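Local coordinates for response regulator receiver protein (PDB 2ZAY) that probably acts in two-component signalling as the receiver domain of a longer response regulator, a CheY-like module that in its relatives is switched by aspartyl phosphorylation, at residues Arg10-Asp15 with Val45-Lys50; Glu31-Ile36 with Ala120-Val125; Asp69-Leu74 with Ile83-Leu88. All coordinates share one frame; numbering follows the deposited sequence.

Contact 1 of 3, residues Arg10-Asp15 with Val45-Lys50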
loop_
_atom_site.group_PDB
_atom_site.type_symbol
_atom_site.label_atom_id
_atom_site.label_comp_id
_atom_site.label_asym_id
_atom_site.label_seq_id
_atom_site.Cartn_x
_atom_site.Cartn_y
_atom_site.Cartn_z
ATOM N N ARG A 10 5.947 -3.388 -10.153
ATOM C CA ARG A 10 6.174 -4.021 -8.858
ATOM C C ARG A 10 5.282 -3.307 -7.858
ATOM O O ARG A 10 5.352 -2.086 -7.725
ATOM C CB ARG A 10 7.628 -3.860 -8.401
ATOM C CG ARG A 10 8.673 -4.387 -9.374
ATOM C CD ARG A 10 10.077 -3.906 -8.979
ATOM N NE ARG A 10 10.893 -3.688 -10.168
ATOM C CZ ARG A 10 11.352 -2.508 -10.563
ATOM N NH1 ARG A 10 11.091 -1.409 -9.865
ATOM N NH2 ARG A 10 12.067 -2.425 -11.678
ATOM N N ILE A 11 4.454 -4.067 -7.153
ATOM C CA ILE A 11 3.554 -3.488 -6.168
ATOM C C ILE A 11 3.768 -4.182 -4.827
ATOM O O ILE A 11 3.589 -5.392 -4.735
ATOM C CB ILE A 11 2.073 -3.687 -6.587
ATOM C CG1 ILE A 11 1.838 -3.126 -7.993
ATOM C CG2 ILE A 11 1.149 -3.012 -5.577
ATOM C CD1 ILE A 11 1.912 -1.613 -8.089
ATOM N N MET A 12 4.167 -3.441 -3.798
ATOM C CA MET A 12 4.345 -4.067 -2.489
ATOM C C MET A 12 3.065 -3.898 -1.682
ATOM O O MET A 12 2.501 -2.810 -1.620
ATOM C CB MET A 12 5.523 -3.450 -1.721
ATOM C CG MET A 12 5.689 -4.003 -0.283
ATOM S SD MET A 12 7.154 -3.380 0.646
ATOM C CE MET A 12 8.375 -4.014 -0.257
ATOM N N LEU A 13 2.600 -4.987 -1.078
ATOM C CA LEU A 13 1.391 -4.952 -0.256
ATOM C C LEU A 13 1.755 -5.359 1.176
ATOM O O LEU A 13 2.326 -6.425 1.386
ATOM C CB LEU A 13 0.355 -5.920 -0.828
ATOM C CG LEU A 13 -0.931 -6.164 -0.044
ATOM C CD1 LEU A 13 -1.698 -4.862 0.101
ATOM C CD2 LEU A 13 -1.777 -7.208 -0.776
ATOM N N VAL A 14 1.425 -4.512 2.149
ATOM C CA VAL A 14 1.725 -4.780 3.560
ATOM C C VAL A 14 0.407 -4.875 4.338
ATOM O O VAL A 14 -0.354 -3.908 4.399
ATOM C CB VAL A 14 2.570 -3.635 4.187
ATOM C CG1 VAL A 14 3.128 -4.084 5.532
ATOM C CG2 VAL A 14 3.689 -3.220 3.249
ATOM N N ASP A 15 0.133 -6.032 4.933
ATOM C CA ASP A 15 -1.112 -6.215 5.686
ATOM C C ASP A 15 -0.898 -7.308 6.729
ATOM O O ASP A 15 -0.174 -8.272 6.474
ATOM C CB ASP A 15 -2.246 -6.622 4.738
ATOM C CG ASP A 15 -3.626 -6.448 5.364
ATOM O OD1 ASP A 15 -4.193 -5.342 5.260
ATOM O OD2 ASP A 15 -4.136 -7.410 5.971
ATOM N N VAL A 45 9.932 -2.258 5.258
ATOM C CA VAL A 45 10.915 -1.215 4.957
ATOM C C VAL A 45 12.165 -1.722 4.232
ATOM O O VAL A 45 12.496 -1.243 3.146
ATOM C CB VAL A 45 11.332 -0.448 6.236
ATOM C CG1 VAL A 45 12.383 0.595 5.893
ATOM C CG2 VAL A 45 10.108 0.226 6.861
ATOM N N PRO A 46 12.887 -2.686 4.823
ATOM C CA PRO A 46 14.089 -3.195 4.150
ATOM C C PRO A 46 13.741 -3.806 2.788
ATOM O O PRO A 46 14.495 -3.677 1.822
ATOM C CB PRO A 46 14.617 -4.245 5.131
ATOM C CG PRO A 46 14.153 -3.710 6.471
ATOM C CD PRO A 46 12.737 -3.288 6.159
ATOM N N VAL A 47 12.603 -4.487 2.720
ATOM C CA VAL A 47 12.175 -5.093 1.462
ATOM C C VAL A 47 11.923 -4.002 0.419
ATOM O O VAL A 47 12.307 -4.143 -0.740
ATOM C CB VAL A 47 10.894 -5.934 1.639
ATOM C CG1 VAL A 47 10.367 -6.386 0.280
ATOM C CG2 VAL A 47 11.194 -7.161 2.495
ATOM N N ALA A 48 11.289 -2.908 0.831
ATOM C CA ALA A 48 11.015 -1.823 -0.110
ATOM C C ALA A 48 12.309 -1.230 -0.643
ATOM O O ALA A 48 12.446 -0.977 -1.838
ATOM C CB ALA A 48 10.184 -0.738 0.563
ATOM N N VAL A 49 13.266 -1.011 0.253
ATOM C CA VAL A 49 14.545 -0.431 -0.130
ATOM C C VAL A 49 15.292 -1.282 -1.152
ATOM O O VAL A 49 15.947 -0.744 -2.040
ATOM C CB VAL A 49 15.437 -0.200 1.122
ATOM C CG1 VAL A 49 16.850 0.189 0.707
ATOM C CG2 VAL A 49 14.822 0.909 1.983
ATOM N N LYS A 50 15.182 -2.604 -1.059
ATOM C CA LYS A 50 15.892 -3.453 -2.007
ATOM C C LYS A 50 15.099 -3.909 -3.227
ATOM O O LYS A 50 15.694 -4.301 -4.227
ATOM C CB LYS A 50 16.492 -4.672 -1.295
ATOM C CG LYS A 50 15.503 -5.577 -0.603
ATOM C CD LYS A 50 16.248 -6.597 0.256
ATOM C CE LYS A 50 15.301 -7.537 0.979
ATOM N NZ LYS A 50 16.059 -8.538 1.788
#
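Met-12 carries the strand side of this contact alone, its SD lying against Ala-48 and its terminal CE modelled at Val-47 and Ala-48 of the helix. Before it, Arg-10 pairs by backbone with His-54, and Ile-11, like Leu-13 further on, lies on the opposite face of the sheet, where Ile-57 touches both. The next residue, Met-12, points at the helix. With CG anti to the backbone N (chi1 176°) and chi2 also extended, the chain runs straight out from the strand as far as SD, and bends only at chi3, the torsion that places CE. SD stands 4.0 Å from CB of Ala-48 and 4.2 Å from the backbone N of the same residue. The modelled position of CE is doubtful, because it comes too close to a methyl of Val-47. The contact is purely apolar, with no hydrogen bond across it. This is the doubly wound alpha/beta fold of CheY-like receiver domains: strand 9-14 lies between 33-38 and 55-59 in the five-stranded parallel sheet, and helix 41-51 covers one face. Val-14 returns to the Met-12 side and touches Leu-70 of helix 67-75. Asp-15 follows the strand at its C-terminal end, where its OD1 forms a salt bridge with Lys-111 and lies close to Glu-59, a cluster that probably corresponds to the acidic pocket of receiver domains, with Glu-59 apparently where relatives carry the phospho-accepting aspartate.

Contact 2 of 3, residues Glu31-Ile36 with Ala120-Val125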
loop_
_atom_site.group_PDB
_atom_site.type_symbol
_atom_site.label_atom_id
_atom_site.label_comp_id
_atom_site.label_asym_id
_atom_site.label_seq_id
_atom_site.Cartn_x
_atom_site.Cartn_y
_atom_site.Cartn_z
ATOM N N GLU A 31 -3.837 -9.124 -13.649
ATOM C CA GLU A 31 -3.842 -7.788 -14.228
ATOM C C GLU A 31 -2.449 -7.417 -14.736
ATOM O O GLU A 31 -2.291 -6.460 -15.491
ATOM C CB GLU A 31 -4.283 -6.776 -13.169
ATOM C CG GLU A 31 -4.899 -5.506 -13.717
ATOM C CD GLU A 31 -6.353 -5.688 -14.111
ATOM O OE1 GLU A 31 -6.995 -4.689 -14.496
ATOM O OE2 GLU A 31 -6.856 -6.829 -14.034
ATOM N N GLY A 32 -1.440 -8.169 -14.309
ATOM C CA GLY A 32 -0.080 -7.892 -14.737
ATOM C C GLY A 32 0.798 -7.276 -13.660
ATOM O O GLY A 32 1.926 -6.869 -13.931
ATOM N N PHE A 33 0.290 -7.198 -12.438
ATOM C CA PHE A 33 1.061 -6.629 -11.341
ATOM C C PHE A 33 1.908 -7.706 -10.672
ATOM O O PHE A 33 1.460 -8.835 -10.488
ATOM C CB PHE A 33 0.131 -5.988 -10.301
ATOM C CG PHE A 33 -0.654 -4.817 -10.826
ATOM C CD1 PHE A 33 0.001 -3.679 -11.292
ATOM C CD2 PHE A 33 -2.044 -4.857 -10.866
ATOM C CE1 PHE A 33 -0.718 -2.594 -11.793
ATOM C CE2 PHE A 33 -2.776 -3.780 -11.365
ATOM C CZ PHE A 33 -2.111 -2.642 -11.831
ATOM N N ASP A 34 3.141 -7.347 -10.332
ATOM C CA ASP A 34 4.059 -8.255 -9.654
ATOM C C ASP A 34 3.899 -7.910 -8.173
ATOM O O ASP A 34 4.457 -6.919 -7.703
ATOM C CB ASP A 34 5.495 -7.981 -10.104
ATOM C CG ASP A 34 6.482 -9.001 -9.570
ATOM O OD1 ASP A 34 6.104 -9.809 -8.691
ATOM O OD2 ASP A 34 7.641 -8.987 -10.032
ATOM N N ILE A 35 3.133 -8.721 -7.448
ATOM C CA ILE A 35 2.868 -8.455 -6.038
ATOM C C ILE A 35 3.896 -8.979 -5.038
ATOM O O ILE A 35 4.196 -10.173 -4.979
ATOM C CB ILE A 35 1.485 -9.002 -5.623
ATOM C CG1 ILE A 35 0.403 -8.446 -6.548
ATOM C CG2 ILE A 35 1.194 -8.633 -4.179
ATOM C CD1 ILE A 35 0.282 -6.931 -6.533
ATOM N N ILE A 36 4.426 -8.056 -4.246
ATOM C CA ILE A 36 5.400 -8.366 -3.215
ATOM C C ILE A 36 4.599 -8.268 -1.921
ATOM O O ILE A 36 4.090 -7.199 -1.585
ATOM C CB ILE A 36 6.551 -7.324 -3.230
ATOM C CG1 ILE A 36 7.296 -7.409 -4.572
ATOM C CG2 ILE A 36 7.497 -7.562 -2.056
ATOM C CD1 ILE A 36 8.266 -6.264 -4.818
ATOM N N ALA A 120 -8.174 -0.489 -10.470
ATOM C CA ALA A 120 -8.345 0.824 -11.084
ATOM C C ALA A 120 -7.632 1.928 -10.290
ATOM O O ALA A 120 -7.065 2.848 -10.874
ATOM C CB ALA A 120 -9.830 1.149 -11.203
ATOM N N ARG A 121 -7.671 1.829 -8.963
ATOM C CA ARG A 121 -7.039 2.822 -8.082
ATOM C C ARG A 121 -5.520 2.809 -8.247
ATOM O O ARG A 121 -4.877 3.859 -8.279
ATOM C CB ARG A 121 -7.417 2.537 -6.623
ATOM C CG ARG A 121 -8.862 2.894 -6.273
ATOM C CD ARG A 121 -8.988 4.378 -5.990
ATOM N NE ARG A 121 -10.370 4.830 -5.841
ATOM C CZ ARG A 121 -10.705 6.097 -5.623
ATOM N NH1 ARG A 121 -9.756 7.017 -5.523
ATOM N NH2 ARG A 121 -11.981 6.450 -5.522
ATOM N N ILE A 122 -4.955 1.613 -8.348
ATOM C CA ILE A 122 -3.520 1.443 -8.547
ATOM C C ILE A 122 -3.138 2.044 -9.897
ATOM O O ILE A 122 -2.222 2.863 -9.989
ATOM C CB ILE A 122 -3.133 -0.059 -8.538
ATOM C CG1 ILE A 122 -3.332 -0.629 -7.130
ATOM C CG2 ILE A 122 -1.687 -0.246 -9.009
ATOM C CD1 ILE A 122 -3.035 -2.118 -7.011
ATOM N N LYS A 123 -3.863 1.653 -10.943
ATOM C CA LYS A 123 -3.579 2.147 -12.287
ATOM C C LYS A 123 -3.685 3.657 -12.413
ATOM O O LYS A 123 -2.865 4.282 -13.077
ATOM C CB LYS A 123 -4.517 1.492 -13.307
ATOM C CG LYS A 123 -4.205 0.030 -13.581
ATOM C CD LYS A 123 -5.278 -0.600 -14.463
ATOM C CE LYS A 123 -4.940 -2.048 -14.787
ATOM N NZ LYS A 123 -5.972 -2.667 -15.664
ATOM N N ARG A 124 -4.686 4.252 -11.772
ATOM C CA ARG A 124 -4.841 5.694 -11.872
ATOM C C ARG A 124 -3.609 6.414 -11.334
ATOM O O ARG A 124 -3.124 7.366 -11.941
ATOM C CB ARG A 124 -6.079 6.171 -11.111
ATOM C CG ARG A 124 -6.471 7.589 -11.491
ATOM C CD ARG A 124 -6.926 7.646 -12.951
ATOM N NE ARG A 124 -6.965 9.006 -13.483
ATOM C CZ ARG A 124 -5.887 9.709 -13.817
ATOM N NH1 ARG A 124 -4.679 9.178 -13.675
ATOM N NH2 ARG A 124 -6.016 10.940 -14.298
ATOM N N VAL A 125 -3.112 5.949 -10.193
ATOM C CA VAL A 125 -1.942 6.539 -9.563
ATOM C C VAL A 125 -0.699 6.326 -10.415
ATOM O O VAL A 125 0.121 7.232 -10.567
ATOM C CB VAL A 125 -1.703 5.930 -8.163
ATOM C CG1 VAL A 125 -0.338 6.352 -7.631
ATOM C CG2 VAL A 125 -2.788 6.396 -7.216
#
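Lys-123 and Glu-31 form the one polar link of this contact, a salt bridge in which NZ of Lys-123 donates to OE1 of Glu-31 over a short 2.5 Å. The ammonium meets the anti side of that oxygen, 23° out of the carboxylate plane. Glu-31 gets there by a bend at chi2 (80°), whereas the lysine chain is extended beyond CG, and the two cross at about a right angle. OE1 has a second, weak hydrogen bond with OG of Ser-119, so two residues of helix 115-129 approach it, one only weakly. Gly-32, with positive phi, closes the preceding helix in a Schellman motif, and the chain then enters strand 33-38, where the backbones of Asp-34 and Ile-36 are satisfied by strand 9-14. Beneath the ion pair lies an apolar layer. CZ of Phe-33 is 3.7 Å from CG2 of Ile-122, approached obliquely, and CG of Lys-123 meets the ring edge near its plane, 3.8 Å from CZ. Leu-28 of helix 22-31 touches both Phe-33 and Ile-122, joining the two helices that share this face of the sheet. Lys-123 thus serves both layers, its CG against the buried ring and its charge on the carboxylate of partly exposed Glu-31, whose negative charge the ammonium is likely to offset.

Contact 3 of 3, residues Asp69-Leu74 with Ile83-Leu88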
loop_
_atom_site.group_PDB
_atom_site.type_symbol
_atom_site.label_atom_id
_atom_site.label_comp_id
_atom_site.label_asym_id
_atom_site.label_seq_id
_atom_site.Cartn_x
_atom_site.Cartn_y
_atom_site.Cartn_z
ATOM N N ASP A 69 3.422 4.841 10.454
ATOM C CA ASP A 69 4.810 4.671 10.883
ATOM C C ASP A 69 5.632 4.221 9.686
ATOM O O ASP A 69 6.751 4.686 9.474
ATOM C CB ASP A 69 4.924 3.617 11.990
ATOM C CG ASP A 69 4.326 4.078 13.303
ATOM O OD1 ASP A 69 4.538 5.258 13.660
ATOM O OD2 ASP A 69 3.659 3.260 13.979
ATOM N N LEU A 70 5.064 3.306 8.906
ATOM C CA LEU A 70 5.731 2.797 7.712
ATOM C C LEU A 70 5.914 3.948 6.728
ATOM O O LEU A 70 6.989 4.119 6.157
ATOM C CB LEU A 70 4.896 1.688 7.057
ATOM C CG LEU A 70 5.439 1.108 5.739
ATOM C CD1 LEU A 70 6.858 0.612 5.953
ATOM C CD2 LEU A 70 4.543 -0.033 5.256
ATOM N N PHE A 71 4.856 4.731 6.531
ATOM C CA PHE A 71 4.925 5.867 5.621
ATOM C C PHE A 71 6.095 6.777 6.012
ATOM O O PHE A 71 6.900 7.172 5.165
ATOM C CB PHE A 71 3.629 6.671 5.681
ATOM C CG PHE A 71 3.580 7.819 4.707
ATOM C CD1 PHE A 71 3.138 7.622 3.405
ATOM C CD2 PHE A 71 3.982 9.093 5.094
ATOM C CE1 PHE A 71 3.089 8.683 2.495
ATOM C CE2 PHE A 71 3.943 10.159 4.202
ATOM C CZ PHE A 71 3.493 9.958 2.894
ATOM N N ASN A 72 6.186 7.108 7.298
ATOM C CA ASN A 72 7.259 7.982 7.773
ATOM C C ASN A 72 8.640 7.354 7.599
ATOM O O ASN A 72 9.595 8.048 7.240
ATOM C CB ASN A 72 7.059 8.351 9.251
ATOM C CG ASN A 72 5.842 9.237 9.478
ATOM O OD1 ASN A 72 5.470 10.035 8.615
ATOM N ND2 ASN A 72 5.231 9.116 10.653
ATOM N N SER A 73 8.749 6.054 7.856
ATOM C CA SER A 73 10.035 5.370 7.710
ATOM C C SER A 73 10.503 5.376 6.257
ATOM O O SER A 73 11.690 5.525 5.976
ATOM C CB SER A 73 9.932 3.932 8.221
ATOM O OG SER A 73 9.676 3.926 9.611
ATOM N N LEU A 74 9.565 5.209 5.330
ATOM C CA LEU A 74 9.892 5.212 3.909
ATOM C C LEU A 74 10.402 6.586 3.477
ATOM O O LEU A 74 11.222 6.703 2.564
ATOM C CB LEU A 74 8.651 4.841 3.094
ATOM C CG LEU A 74 8.204 3.386 3.291
ATOM C CD1 LEU A 74 6.807 3.174 2.727
ATOM C CD2 LEU A 74 9.217 2.458 2.612
ATOM N N ILE A 83 8.220 7.047 -3.465
ATOM C CA ILE A 83 7.312 5.986 -3.922
ATOM C C ILE A 83 5.914 6.286 -3.394
ATOM O O ILE A 83 5.745 6.563 -2.210
ATOM C CB ILE A 83 7.739 4.607 -3.397
ATOM C CG1 ILE A 83 9.108 4.225 -3.974
ATOM C CG2 ILE A 83 6.678 3.571 -3.763
ATOM C CD1 ILE A 83 9.695 2.935 -3.370
ATOM N N PRO A 84 4.892 6.241 -4.264
ATOM C CA PRO A 84 3.539 6.531 -3.768
ATOM C C PRO A 84 3.021 5.444 -2.834
ATOM O O PRO A 84 3.312 4.262 -3.021
ATOM C CB PRO A 84 2.712 6.649 -5.049
ATOM C CG PRO A 84 3.426 5.722 -6.007
ATOM C CD PRO A 84 4.887 6.033 -5.725
ATOM N N VAL A 85 2.255 5.853 -1.829
ATOM C CA VAL A 85 1.713 4.899 -0.859
ATOM C C VAL A 85 0.200 5.038 -0.739
ATOM O O VAL A 85 -0.321 6.138 -0.523
ATOM C CB VAL A 85 2.352 5.105 0.546
ATOM C CG1 VAL A 85 1.910 3.978 1.494
ATOM C CG2 VAL A 85 3.881 5.124 0.432
ATOM N N ILE A 86 -0.502 3.919 -0.895
ATOM C CA ILE A 86 -1.959 3.889 -0.780
ATOM C C ILE A 86 -2.298 3.246 0.559
ATOM O O ILE A 86 -1.710 2.225 0.919
ATOM C CB ILE A 86 -2.613 3.022 -1.889
ATOM C CG1 ILE A 86 -2.492 3.715 -3.252
ATOM C CG2 ILE A 86 -4.097 2.766 -1.550
ATOM C CD1 ILE A 86 -3.096 2.901 -4.381
ATOM N N ALA A 87 -3.224 3.844 1.303
ATOM C CA ALA A 87 -3.627 3.276 2.581
ATOM C C ALA A 87 -4.900 2.457 2.430
ATOM O O ALA A 87 -5.822 2.844 1.715
ATOM C CB ALA A 87 -3.847 4.381 3.618
ATOM N N LEU A 88 -4.929 1.319 3.115
ATOM C CA LEU A 88 -6.073 0.423 3.123
ATOM C C LEU A 88 -6.525 0.394 4.580
ATOM O O LEU A 88 -5.725 0.142 5.472
ATOM C CB LEU A 88 -5.642 -0.975 2.675
ATOM C CG LEU A 88 -6.150 -1.498 1.330
ATOM C CD1 LEU A 88 -5.987 -0.455 0.239
ATOM C CD2 LEU A 88 -5.398 -2.782 0.994
#
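Val-85 is the residue most covered here, packed against both Phe-71 and Leu-74 of the helix. In the phenylalanine, chi1 of -176° turns CG away from the backbone N and carries the ring out to the strand, where it presents an edge: CB of Val-85 sits near the ring plane, 3.9 Å from CD1 of Phe-71. CG2 of the valine lies 4.0 Å from that same CD1. A turn of helix further on, CD1 of Leu-74 reaches CG2 of Val-85 at 4.2 Å, so that one methyl meets both helix residues. Replacing Phe-71 by an alanine would probably open a gap beside Val-85 and leave Phe-105, whose ring meets that of Phe-71 with planes at about 30°, without its aromatic partner. Along the helix, the carbonyl O of Asp-69 accepts from OG of Ser-73, which comes from 37° above the carbonyl plane, and also takes the backbone N-H of Ser-73. The contact joins helix 67-75 to the closing strand of the beta-alpha-beta unit 55-59, 67-75, 85-89; Leu-74 also touches Ile-56 of strand 55-59 and Ala-48 of helix 41-51, while strand 85-89 pairs with 55-59 and 107-110.

From the N terminus, strand 9-14 opens contact 1, and residues 31-36 open contact 2 before contact 1 closes at 45-50, so these two cross. Contact 3 follows, opening at 69-74 and closing at 83-88, in series after contact 1 and wholly within the long loop that contact 2 closes only at 120-125. Contacts 1 and 2 meet through pairing of strands 9-14 and 33-38, with Ile-11 O and Ile-36 N 2.8 Å apart. Contacts 1 and 3 share one face, where Ala-48 packs on Leu-74 and Val-45 on Leu-70. Contact 2 fastens the C-terminal helix across the other face, and Val-125 there touches Pro-84 of contact 3.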